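Local structure of G-protein interacting protein 1 (Dictyostelium discoideum, 5Z1N) at residues 45-48 against 49-53; 122-125 against 126-130; 8-12 against 13-17. The protein probably binds heterotrimeric G proteins through their beta/gamma subunits in chemotaxis, and its C-terminal TNFAIP8-like region, described here, holds phospholipid in a helical pocket. One frame throughout, in Å; residues are numbered along the deposited sequence.

Interaction 1. Residues 45-48 against 49-53. With PEF (di-palmitoyl-3-sn-phosphatidylethanolamine), chain B.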
loop_
_atom_site.group_PDB
_atom_site.type_symbol
_atom_site.label_atom_id
_atom_site.label_comp_id
_atom_site.label_asym_id
_atom_site.label_seq_id
_atom_site.Cartn_x
_atom_site.Cartn_y
_atom_site.Cartn_z
ATOM N N LEU A 45 -6.820 4.344 6.165
ATOM C CA LEU A 45 -7.145 5.404 5.213
ATOM C C LEU A 45 -8.250 6.305 5.746
ATOM O O LEU A 45 -8.119 7.536 5.743
ATOM C CB LEU A 45 -7.571 4.796 3.879
ATOM C CG LEU A 45 -6.495 4.220 2.969
ATOM C CD1 LEU A 45 -7.160 3.369 1.900
ATOM C CD2 LEU A 45 -5.661 5.338 2.352
ATOM N N ILE A 46 -9.355 5.704 6.192
ATOM C CA ILE A 46 -10.488 6.473 6.697
ATOM C C ILE A 46 -10.051 7.387 7.832
ATOM O O ILE A 46 -10.459 8.553 7.894
ATOM C CB ILE A 46 -11.623 5.527 7.138
ATOM C CG1 ILE A 46 -12.273 4.857 5.924
ATOM C CG2 ILE A 46 -12.664 6.276 7.963
ATOM C CD1 ILE A 46 -12.338 5.733 4.704
ATOM N N LYS A 47 -9.206 6.885 8.739
ATOM C CA LYS A 47 -8.763 7.722 9.853
ATOM C C LYS A 47 -7.908 8.890 9.365
ATOM O O LYS A 47 -8.125 10.044 9.768
ATOM C CB LYS A 47 -8.000 6.879 10.878
ATOM C CG LYS A 47 -7.766 7.581 12.215
ATOM C CD LYS A 47 -8.931 7.377 13.185
ATOM C CE LYS A 47 -8.483 7.477 14.649
ATOM N NZ LYS A 47 -9.625 7.533 15.611
ATOM N N VAL A 48 -6.931 8.616 8.495
ATOM C CA VAL A 48 -6.076 9.690 7.986
ATOM C C VAL A 48 -6.918 10.764 7.303
ATOM O O VAL A 48 -6.776 11.962 7.579
ATOM C CB VAL A 48 -5.006 9.132 7.033
ATOM C CG1 VAL A 48 -4.207 10.277 6.425
ATOM C CG2 VAL A 48 -4.087 8.175 7.768
ATOM N N PHE A 49 -7.808 10.346 6.399
ATOM C CA PHE A 49 -8.682 11.300 5.722
ATOM C C PHE A 49 -9.542 12.062 6.720
ATOM O O PHE A 49 -9.805 13.258 6.540
ATOM C CB PHE A 49 -9.565 10.575 4.705
ATOM C CG PHE A 49 -8.807 9.993 3.542
ATOM C CD1 PHE A 49 -7.836 10.732 2.892
ATOM C CD2 PHE A 49 -9.072 8.706 3.100
ATOM C CE1 PHE A 49 -7.140 10.199 1.823
ATOM C CE2 PHE A 49 -8.379 8.168 2.033
ATOM C CZ PHE A 49 -7.411 8.916 1.394
ATOM N N PHE A 50 -9.989 11.385 7.780
ATOM C CA PHE A 50 -10.840 12.027 8.775
ATOM C C PHE A 50 -10.108 13.167 9.466
ATOM O O PHE A 50 -10.651 14.268 9.616
ATOM C CB PHE A 50 -11.321 10.998 9.800
ATOM C CG PHE A 50 -12.123 11.591 10.928
ATOM C CD1 PHE A 50 -13.489 11.790 10.796
ATOM C CD2 PHE A 50 -11.515 11.939 12.125
ATOM C CE1 PHE A 50 -14.228 12.333 11.831
ATOM C CE2 PHE A 50 -12.250 12.483 13.163
ATOM C CZ PHE A 50 -13.607 12.678 13.018
ATOM N N TYR A 51 -8.867 12.927 9.897
ATOM C CA TYR A 51 -8.158 13.980 10.614
ATOM C C TYR A 51 -7.548 15.024 9.690
ATOM O O TYR A 51 -7.246 16.132 10.147
ATOM C CB TYR A 51 -7.091 13.377 11.520
ATOM C CG TYR A 51 -7.711 12.652 12.681
ATOM C CD1 TYR A 51 -8.267 13.350 13.748
ATOM C CD2 TYR A 51 -7.778 11.274 12.699
ATOM C CE1 TYR A 51 -8.855 12.686 14.806
ATOM C CE2 TYR A 51 -8.358 10.612 13.746
ATOM C CZ TYR A 51 -8.895 11.311 14.800
ATOM O OH TYR A 51 -9.473 10.621 15.842
ATOM N N ILE A 52 -7.367 14.707 8.408
ATOM C CA ILE A 52 -7.073 15.757 7.438
ATOM C C ILE A 52 -8.277 16.683 7.290
ATOM O O ILE A 52 -8.147 17.911 7.351
ATOM C CB ILE A 52 -6.661 15.148 6.086
ATOM C CG1 ILE A 52 -5.235 14.602 6.154
ATOM C CG2 ILE A 52 -6.787 16.180 4.966
ATOM C CD1 ILE A 52 -4.880 13.700 4.988
ATOM N N ASP A 53 -9.470 16.100 7.124
ATOM C CA ASP A 53 -10.672 16.902 6.900
ATOM C C ASP A 53 -11.033 17.731 8.128
ATOM O O ASP A 53 -11.451 18.889 8.003
ATOM C CB ASP A 53 -11.842 15.999 6.509
ATOM C CG ASP A 53 -11.596 15.257 5.213
ATOM O OD1 ASP A 53 -10.714 15.681 4.441
ATOM O OD2 ASP A 53 -12.283 14.242 4.967
HETATM C C2 PEF B . -8.711 8.350 -2.485
HETATM C C1 PEF B . -8.464 9.765 -1.979
HETATM N N PEF B . -6.810 14.548 -5.083
HETATM C C3 PEF B . -8.926 8.324 -3.990
HETATM C C4 PEF B . -6.995 13.447 -2.935
HETATM C C5 PEF B . -6.639 14.738 -3.658
HETATM C C10 PEF B . -7.870 6.239 -1.753
HETATM C C11 PEF B . -6.778 5.387 -1.155
HETATM C C12 PEF B . -6.651 4.041 -1.860
HETATM C C13 PEF B . -5.341 3.399 -1.416
HETATM C C14 PEF B . -5.155 1.973 -1.920
HETATM C C15 PEF B . -3.694 1.570 -1.728
HETATM C C16 PEF B . -3.445 0.115 -2.096
HETATM C C17 PEF B . -1.955 -0.166 -2.280
HETATM C C18 PEF B . -1.113 0.431 -1.157
HETATM C C19 PEF B . 0.052 -0.483 -0.791
HETATM C C20 PEF B . 0.856 -0.917 -2.013
HETATM C C21 PEF B . 1.029 -2.431 -2.028
HETATM C C22 PEF B . 1.716 -2.902 -3.304
HETATM C C23 PEF B . 1.542 -4.405 -3.498
HETATM C C24 PEF B . 2.333 -4.891 -4.706
HETATM C C25 PEF B . 2.033 -6.341 -5.015
HETATM C C30 PEF B . -6.963 7.320 -5.113
HETATM C C31 PEF B . -5.625 7.457 -5.797
HETATM C C32 PEF B . -4.509 7.059 -4.839
HETATM C C33 PEF B . -4.334 8.088 -3.729
HETATM C C34 PEF B . -3.766 7.436 -2.474
HETATM C C35 PEF B . -3.394 8.481 -1.427
HETATM C C36 PEF B . -3.400 7.885 -0.024
HETATM C C37 PEF B . -2.606 8.737 0.962
HETATM C C38 PEF B . -2.784 8.224 2.388
HETATM C C39 PEF B . -1.440 7.970 3.064
HETATM C C40 PEF B . -1.606 7.498 4.505
HETATM C C41 PEF B . -2.389 6.193 4.595
HETATM C C42 PEF B . -1.667 5.039 3.904
HETATM C C43 PEF B . -2.375 3.718 4.180
HETATM C C44 PEF B . -1.695 2.557 3.467
HETATM C C45 PEF B . -2.270 1.235 3.930
HETATM O O4 PEF B . -9.010 5.826 -1.871
HETATM O O5 PEF B . -7.475 6.223 -4.952
HETATM O O2 PEF B . -7.550 7.583 -2.197
HETATM O O3 PEF B . -7.656 8.493 -4.612
HETATM O O1P PEF B . -10.643 12.751 -2.601
HETATM O O2P PEF B . -8.573 12.411 -1.014
HETATM O O3P PEF B . -9.135 10.707 -2.807
HETATM O O4P PEF B . -8.243 12.945 -3.411
HETATM P P PEF B . -9.235 12.251 -2.359
#

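Interaction 2. Residues 122-125 against 126-130. With PEF (di-palmitoyl-3-sn-phosphatidylethanolamine), chain B.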
loop_
_atom_site.group_PDB
_atom_site.type_symbol
_atom_site.label_atom_id
_atom_site.label_comp_id
_atom_site.label_asym_id
_atom_site.label_seq_id
_atom_site.Cartn_x
_atom_site.Cartn_y
_atom_site.Cartn_z
ATOM N N ILE A 122 -1.895 1.336 16.408
ATOM C CA ILE A 122 -0.559 1.627 15.896
ATOM C C ILE A 122 0.130 0.332 15.476
ATOM O O ILE A 122 0.738 0.248 14.396
ATOM C CB ILE A 122 0.258 2.399 16.949
ATOM C CG1 ILE A 122 -0.396 3.750 17.253
ATOM C CG2 ILE A 122 1.702 2.576 16.496
ATOM C CD1 ILE A 122 -0.327 4.749 16.101
ATOM N N GLN A 123 0.035 -0.703 16.319
ATOM C CA GLN A 123 0.542 -2.015 15.933
ATOM C C GLN A 123 -0.158 -2.516 14.677
ATOM O O GLN A 123 0.456 -3.188 13.843
ATOM C CB GLN A 123 0.364 -3.018 17.073
ATOM C CG GLN A 123 0.880 -4.420 16.742
ATOM C CD GLN A 123 0.547 -5.452 17.812
ATOM O OE1 GLN A 123 -0.620 -5.670 18.148
ATOM N NE2 GLN A 123 1.577 -6.097 18.349
ATOM N N LEU A 124 -1.447 -2.205 14.533
ATOM C CA LEU A 124 -2.153 -2.554 13.304
ATOM C C LEU A 124 -1.510 -1.882 12.095
ATOM O O LEU A 124 -1.325 -2.518 11.048
ATOM C CB LEU A 124 -3.628 -2.168 13.424
ATOM C CG LEU A 124 -4.588 -2.495 12.277
ATOM C CD1 LEU A 124 -5.957 -2.850 12.838
ATOM C CD2 LEU A 124 -4.705 -1.333 11.292
ATOM N N ILE A 125 -1.163 -0.598 12.219
ATOM C CA ILE A 125 -0.440 0.076 11.141
ATOM C C ILE A 125 0.838 -0.680 10.810
ATOM O O ILE A 125 1.132 -0.966 9.639
ATOM C CB ILE A 125 -0.134 1.535 11.520
ATOM C CG1 ILE A 125 -1.423 2.327 11.716
ATOM C CG2 ILE A 125 0.735 2.187 10.450
ATOM C CD1 ILE A 125 -1.186 3.697 12.283
ATOM N N ARG A 126 1.614 -1.028 11.845
ATOM C CA ARG A 126 2.890 -1.705 11.627
ATOM C C ARG A 126 2.703 -3.039 10.912
ATOM O O ARG A 126 3.427 -3.349 9.959
ATOM C CB ARG A 126 3.614 -1.912 12.960
ATOM C CG ARG A 126 4.134 -0.628 13.590
ATOM C CD ARG A 126 5.194 -0.921 14.645
ATOM N NE ARG A 126 4.736 -1.917 15.612
ATOM C CZ ARG A 126 4.155 -1.623 16.770
ATOM N NH1 ARG A 126 3.961 -0.354 17.116
ATOM N NH2 ARG A 126 3.768 -2.598 17.584
ATOM N N ASN A 127 1.744 -3.850 11.366
ATOM C CA ASN A 127 1.534 -5.161 10.756
ATOM C C ASN A 127 1.057 -5.030 9.317
ATOM O O ASN A 127 1.491 -5.788 8.436
ATOM C CB ASN A 127 0.524 -5.970 11.570
ATOM C CG ASN A 127 1.099 -6.479 12.875
ATOM O OD1 ASN A 127 2.314 -6.619 13.020
ATOM N ND2 ASN A 127 0.224 -6.771 13.830
ATOM N N THR A 128 0.163 -4.073 9.062
ATOM C CA THR A 128 -0.367 -3.894 7.717
ATOM C C THR A 128 0.733 -3.483 6.749
ATOM O O THR A 128 0.918 -4.113 5.699
ATOM C CB THR A 128 -1.492 -2.862 7.740
ATOM O OG1 THR A 128 -2.520 -3.313 8.627
ATOM C CG2 THR A 128 -2.076 -2.671 6.351
ATOM N N PHE A 129 1.490 -2.436 7.094
ATOM C CA PHE A 129 2.579 -2.003 6.223
ATOM C C PHE A 129 3.662 -3.064 6.106
ATOM O O PHE A 129 4.295 -3.193 5.052
ATOM C CB PHE A 129 3.191 -0.702 6.742
ATOM C CG PHE A 129 2.542 0.542 6.204
ATOM C CD1 PHE A 129 2.986 1.116 5.025
ATOM C CD2 PHE A 129 1.510 1.154 6.892
ATOM C CE1 PHE A 129 2.398 2.267 4.534
ATOM C CE2 PHE A 129 0.916 2.303 6.407
ATOM C CZ PHE A 129 1.363 2.862 5.228
ATOM N N ALA A 130 3.901 -3.823 7.175
ATOM C CA ALA A 130 4.935 -4.847 7.134
ATOM C C ALA A 130 4.555 -5.965 6.178
ATOM O O ALA A 130 5.417 -6.519 5.488
ATOM C CB ALA A 130 5.190 -5.402 8.534
HETATM C C2 PEF B . -8.711 8.350 -2.485
HETATM C C1 PEF B . -8.464 9.765 -1.979
HETATM N N PEF B . -6.810 14.548 -5.083
HETATM C C3 PEF B . -8.926 8.324 -3.990
HETATM C C4 PEF B . -6.995 13.447 -2.935
HETATM C C5 PEF B . -6.639 14.738 -3.658
HETATM C C10 PEF B . -7.870 6.239 -1.753
HETATM C C11 PEF B . -6.778 5.387 -1.155
HETATM C C12 PEF B . -6.651 4.041 -1.860
HETATM C C13 PEF B . -5.341 3.399 -1.416
HETATM C C14 PEF B . -5.155 1.973 -1.920
HETATM C C15 PEF B . -3.694 1.570 -1.728
HETATM C C16 PEF B . -3.445 0.115 -2.096
HETATM C C17 PEF B . -1.955 -0.166 -2.280
HETATM C C18 PEF B . -1.113 0.431 -1.157
HETATM C C19 PEF B . 0.052 -0.483 -0.791
HETATM C C20 PEF B . 0.856 -0.917 -2.013
HETATM C C21 PEF B . 1.029 -2.431 -2.028
HETATM C C22 PEF B . 1.716 -2.902 -3.304
HETATM C C23 PEF B . 1.542 -4.405 -3.498
HETATM C C24 PEF B . 2.333 -4.891 -4.706
HETATM C C25 PEF B . 2.033 -6.341 -5.015
HETATM C C30 PEF B . -6.963 7.320 -5.113
HETATM C C31 PEF B . -5.625 7.457 -5.797
HETATM C C32 PEF B . -4.509 7.059 -4.839
HETATM C C33 PEF B . -4.334 8.088 -3.729
HETATM C C34 PEF B . -3.766 7.436 -2.474
HETATM C C35 PEF B . -3.394 8.481 -1.427
HETATM C C36 PEF B . -3.400 7.885 -0.024
HETATM C C37 PEF B . -2.606 8.737 0.962
HETATM C C38 PEF B . -2.784 8.224 2.388
HETATM C C39 PEF B . -1.440 7.970 3.064
HETATM C C40 PEF B . -1.606 7.498 4.505
HETATM C C41 PEF B . -2.389 6.193 4.595
HETATM C C42 PEF B . -1.667 5.039 3.904
HETATM C C43 PEF B . -2.375 3.718 4.180
HETATM C C44 PEF B . -1.695 2.557 3.467
HETATM C C45 PEF B . -2.270 1.235 3.930
HETATM O O4 PEF B . -9.010 5.826 -1.871
HETATM O O5 PEF B . -7.475 6.223 -4.952
HETATM O O2 PEF B . -7.550 7.583 -2.197
HETATM O O3 PEF B . -7.656 8.493 -4.612
HETATM O O1P PEF B . -10.643 12.751 -2.601
HETATM O O2P PEF B . -8.573 12.411 -1.014
HETATM O O3P PEF B . -9.135 10.707 -2.807
HETATM O O4P PEF B . -8.243 12.945 -3.411
HETATM P P PEF B . -9.235 12.251 -2.359
#

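Interaction 3. Residues 8-12 against 13-17. With PEF (di-palmitoyl-3-sn-phosphatidylethanolamine), chain B.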
loop_
_atom_site.group_PDB
_atom_site.type_symbol
_atom_site.label_atom_id
_atom_site.label_comp_id
_atom_site.label_asym_id
_atom_site.label_seq_id
_atom_site.Cartn_x
_atom_site.Cartn_y
_atom_site.Cartn_z
ATOM N N LYS A 8 -17.997 3.362 1.474
ATOM C CA LYS A 8 -18.631 4.537 0.888
ATOM C C LYS A 8 -17.922 5.835 1.259
ATOM O O LYS A 8 -18.296 6.892 0.743
ATOM C CB LYS A 8 -20.118 4.608 1.266
ATOM C CG LYS A 8 -20.439 4.838 2.728
ATOM C CD LYS A 8 -21.764 4.169 3.089
ATOM C CE LYS A 8 -22.577 5.003 4.070
ATOM N NZ LYS A 8 -23.795 4.277 4.536
ATOM N N LEU A 9 -16.900 5.783 2.114
ATOM C CA LEU A 9 -16.071 6.950 2.390
ATOM C C LEU A 9 -14.851 7.062 1.478
ATOM O O LEU A 9 -14.075 8.011 1.621
ATOM C CB LEU A 9 -15.619 6.938 3.853
ATOM C CG LEU A 9 -16.717 7.240 4.873
ATOM C CD1 LEU A 9 -16.176 7.139 6.290
ATOM C CD2 LEU A 9 -17.306 8.618 4.620
ATOM N N ILE A 10 -14.643 6.122 0.561
ATOM C CA ILE A 10 -13.613 6.303 -0.463
ATOM C C ILE A 10 -14.245 6.090 -1.834
ATOM O O ILE A 10 -15.194 5.302 -1.963
ATOM C CB ILE A 10 -12.410 5.369 -0.246
ATOM C CG1 ILE A 10 -12.809 3.910 -0.435
ATOM C CG2 ILE A 10 -11.772 5.603 1.123
ATOM C CD1 ILE A 10 -11.647 3.031 -0.807
ATOM N N PRO A 11 -13.769 6.766 -2.876
ATOM C CA PRO A 11 -14.423 6.679 -4.184
ATOM C C PRO A 11 -14.076 5.388 -4.919
ATOM O O PRO A 11 -13.239 4.593 -4.490
ATOM C CB PRO A 11 -13.874 7.903 -4.923
ATOM C CG PRO A 11 -12.529 8.101 -4.333
ATOM C CD PRO A 11 -12.657 7.733 -2.879
ATOM N N GLU A 12 -14.746 5.209 -6.063
ATOM C CA GLU A 12 -14.596 3.997 -6.868
ATOM C C GLU A 12 -13.137 3.710 -7.214
ATOM O O GLU A 12 -12.714 2.549 -7.232
ATOM C CB GLU A 12 -15.434 4.128 -8.144
ATOM C CG GLU A 12 -15.125 3.106 -9.224
ATOM C CD GLU A 12 -15.694 3.498 -10.577
ATOM O OE1 GLU A 12 -15.088 3.137 -11.608
ATOM O OE2 GLU A 12 -16.747 4.171 -10.611
ATOM N N GLU A 13 -12.353 4.756 -7.491
ATOM C CA GLU A 13 -10.943 4.575 -7.831
ATOM C C GLU A 13 -10.185 3.863 -6.711
ATOM O O GLU A 13 -9.483 2.864 -6.942
ATOM C CB GLU A 13 -10.318 5.939 -8.131
ATOM C CG GLU A 13 -8.805 5.940 -8.271
ATOM C CD GLU A 13 -8.358 5.930 -9.716
ATOM O OE1 GLU A 13 -9.203 5.680 -10.601
ATOM O OE2 GLU A 13 -7.161 6.175 -9.968
ATOM N N GLY A 14 -10.324 4.362 -5.481
ATOM C CA GLY A 14 -9.655 3.727 -4.360
ATOM C C GLY A 14 -10.161 2.323 -4.096
ATOM O O GLY A 14 -9.377 1.416 -3.801
ATOM N N ARG A 15 -11.478 2.123 -4.195
ATOM C CA ARG A 15 -12.038 0.791 -3.994
ATOM C C ARG A 15 -11.504 -0.200 -5.019
ATOM O O ARG A 15 -11.298 -1.374 -4.696
ATOM C CB ARG A 15 -13.568 0.841 -4.050
ATOM C CG ARG A 15 -14.200 1.742 -2.994
ATOM C CD ARG A 15 -15.703 1.518 -2.878
ATOM N NE ARG A 15 -16.405 1.850 -4.116
ATOM C CZ ARG A 15 -17.044 2.997 -4.331
ATOM N NH1 ARG A 15 -17.073 3.929 -3.386
ATOM N NH2 ARG A 15 -17.653 3.212 -5.491
ATOM N N GLU A 16 -11.269 0.254 -6.253
ATOM C CA GLU A 16 -10.685 -0.623 -7.262
ATOM C C GLU A 16 -9.234 -0.952 -6.935
ATOM O O GLU A 16 -8.803 -2.103 -7.090
ATOM C CB GLU A 16 -10.792 0.021 -8.645
ATOM C CG GLU A 16 -12.139 -0.178 -9.310
ATOM C CD GLU A 16 -12.227 -1.494 -10.055
ATOM O OE1 GLU A 16 -13.339 -2.056 -10.144
ATOM O OE2 GLU A 16 -11.183 -1.966 -10.553
ATOM N N LEU A 17 -8.463 0.048 -6.487
ATOM C CA LEU A 17 -7.093 -0.225 -6.056
ATOM C C LEU A 17 -7.064 -1.268 -4.940
ATOM O O LEU A 17 -6.298 -2.245 -4.991
ATOM C CB LEU A 17 -6.430 1.072 -5.594
ATOM C CG LEU A 17 -5.815 1.930 -6.695
ATOM C CD1 LEU A 17 -5.579 3.346 -6.202
ATOM C CD2 LEU A 17 -4.519 1.299 -7.149
HETATM C C2 PEF B . -8.711 8.350 -2.485
HETATM C C1 PEF B . -8.464 9.765 -1.979
HETATM N N PEF B . -6.810 14.548 -5.083
HETATM C C3 PEF B . -8.926 8.324 -3.990
HETATM C C4 PEF B . -6.995 13.447 -2.935
HETATM C C5 PEF B . -6.639 14.738 -3.658
HETATM C C10 PEF B . -7.870 6.239 -1.753
HETATM C C11 PEF B . -6.778 5.387 -1.155
HETATM C C12 PEF B . -6.651 4.041 -1.860
HETATM C C13 PEF B . -5.341 3.399 -1.416
HETATM C C14 PEF B . -5.155 1.973 -1.920
HETATM C C15 PEF B . -3.694 1.570 -1.728
HETATM C C16 PEF B . -3.445 0.115 -2.096
HETATM C C17 PEF B . -1.955 -0.166 -2.280
HETATM C C18 PEF B . -1.113 0.431 -1.157
HETATM C C19 PEF B . 0.052 -0.483 -0.791
HETATM C C20 PEF B . 0.856 -0.917 -2.013
HETATM C C21 PEF B . 1.029 -2.431 -2.028
HETATM C C22 PEF B . 1.716 -2.902 -3.304
HETATM C C23 PEF B . 1.542 -4.405 -3.498
HETATM C C24 PEF B . 2.333 -4.891 -4.706
HETATM C C25 PEF B . 2.033 -6.341 -5.015
HETATM C C30 PEF B . -6.963 7.320 -5.113
HETATM C C31 PEF B . -5.625 7.457 -5.797
HETATM C C32 PEF B . -4.509 7.059 -4.839
HETATM C C33 PEF B . -4.334 8.088 -3.729
HETATM C C34 PEF B . -3.766 7.436 -2.474
HETATM C C35 PEF B . -3.394 8.481 -1.427
HETATM C C36 PEF B . -3.400 7.885 -0.024
HETATM C C37 PEF B . -2.606 8.737 0.962
HETATM C C38 PEF B . -2.784 8.224 2.388
HETATM C C39 PEF B . -1.440 7.970 3.064
HETATM C C40 PEF B . -1.606 7.498 4.505
HETATM C C41 PEF B . -2.389 6.193 4.595
HETATM C C42 PEF B . -1.667 5.039 3.904
HETATM C C43 PEF B . -2.375 3.718 4.180
HETATM C C44 PEF B . -1.695 2.557 3.467
HETATM C C45 PEF B . -2.270 1.235 3.930
HETATM O O4 PEF B . -9.010 5.826 -1.871
HETATM O O5 PEF B . -7.475 6.223 -4.952
HETATM O O2 PEF B . -7.550 7.583 -2.197
HETATM O O3 PEF B . -7.656 8.493 -4.612
HETATM O O1P PEF B . -10.643 12.751 -2.601
HETATM O O2P PEF B . -8.573 12.411 -1.014
HETATM O O3P PEF B . -9.135 10.707 -2.807
HETATM O O4P PEF B . -8.243 12.945 -3.411
HETATM P P PEF B . -9.235 12.251 -2.359
#

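Interaction 1. Residues 45-48 against 49-53
Lys47 and Tyr51, one turn apart near the C-terminal end of helix 31-53, leave the helix in the same direction, flank to flank. The lysine bends at chi2 (88°), which lays its chain along the ring edge. Lys47 CG sits at that edge in the ring plane, and Lys47 CE is 3.3 Å from Tyr51 CE2. The chain ends with Lys47 NZ donating to Tyr51 OH at 3.1 Å. Phe50, the residue before, sets CD2 over the centre of one face of the Tyr51 ring, 3.6 Å above its plane. Tyr51 also stacks with Phe116.

Leu45 and Phe49 form a second parallel pair on the lipid side of the helix. Leu45 CB and Phe49 CE2 are 3.9 Å apart. Both residues touch the phosphatidylethanolamine. Leu45 CD1 meets the acyl carbon PEF C11 at 3.7 Å, and Phe49 CZ meets the glycerol carbon PEF C1 at 3.6 Å. Val48 CG1 packs on Ile52 CD1 at 3.8 Å, and Ile52 continues onto helix 59-81.

The two pairs differ in chemistry. Leu45 and Phe49 offer carbon to the lipid. Lys47 NZ gives one hydrogen bond to Tyr51 OH, while its methylenes run beside the ring edge.

Interaction 2. Residues 122-125 against 126-130
Ile122 to Phe129 are joined by four successive i to i+4 backbone hydrogen bonds, from Arg126 N to Ile122 O through Phe129 N to Ile125 O. This is regular alpha-helix within helix 119-132 of the all-helical TNFAIP8-like fold. One face meets helix 31-53, and another meets helix 92-113 and the lipid.

On the first face Leu124 and Thr128 leave the helix together. Leu124 O accepts two bonds, one from Thr128 N at 2.9 Å and one from Thr128 OG1 at 2.8 Å. The two donors come from opposite faces of the carbonyl plane, and the hydroxyl lies 36° out of it. The Thr128 hydroxyl sits beside its own backbone N (chi1 -59°), which turns it back toward the preceding turn. The buried hydroxyl also has a weak bond with Asn40 of helix 31-53, and Leu124 packs on that same helix.

The solvent side carries Gln123, Arg126 and Asn127. Arg126 folds back along the helix. Its guanidinium places one face over Gln123 CA, which is 3.6 Å from the plane and off the centre of the group. Arg126 NH2 lies 3.5 Å from Gln123 CB. The glutamine amide and the guanidinium are strongly inclined to each other, with planes 67° apart.

Ile125 and Phe129 share a further face, their side chains roughly parallel. Ile125 CG2 touches Phe129 CD2 at 3.8 Å, and Ile125 O lies at the ring edge in its plane. The far end of the ring enters the lipid pocket, where Phe129 CZ meets the acyl carbon PEF C44 at 3.5 Å.

Interaction 3. Residues 8-12 against 13-17
The start of helix 12-28 forms part of the phosphatidylethanolamine pocket, with Pro11 as its N-cap residue. Arg15 N donates to Pro11 O at 3.0 Å, and Glu16 N to Glu12 O at 2.9 Å. These are the first i to i+4 bonds of the helix.

The Ile10 and Arg15 side chains run antiparallel, flank against flank. Ile10 CD1 lies 3.6 Å from Arg15 CG. Arg15 bends at chi3 (-63°), which carries its guanidinium back over the N-cap. One face of that group covers Pro11 C and Glu12 N, the latter 3.4 Å from its plane. Arg15 NH1 approaches Ile10 O to 2.7 Å and makes a weak bond to Lys7 O.

In this helical TNFAIP8-like domain, the same first turn meets the ester region of the lipid. Gly14 CA is 3.3 Å from the ester carbonyl oxygen O4 of PEF. At Gly14 the lipid meets the backbone itself, with no side chain between them. Pro11 CG rests on the glycerol carbon PEF C3 at 3.6 Å. Glu13 touches the other ester through its methylene, with Glu13 CG 3.6 Å from the carbonyl oxygen PEF O5. Leu17, one turn further on, reaches PEF O5 with CD1 and packs against helix 151-158.

From the N terminus, interaction 3 comes first, where the loop after helix 4-8 enters helix 12-28. Interaction 1 follows near the end of helix 31-53, and interaction 2 lies much later, in helix 119-132. Each is local, so none closes a long loop. They run in series and neither nest nor cross. Interactions 3 and 1 touch directly: Ile46 CD1 packs on Leu9 CB and Ile10 CG2. Interaction 2 touches neither, and its centre is about 17 Å from that of interaction 1 and 21 Å from that of interaction 3. One phosphatidylethanolamine touches all three, so helices 12-28, 31-53 and 119-132 all contribute to its pocket.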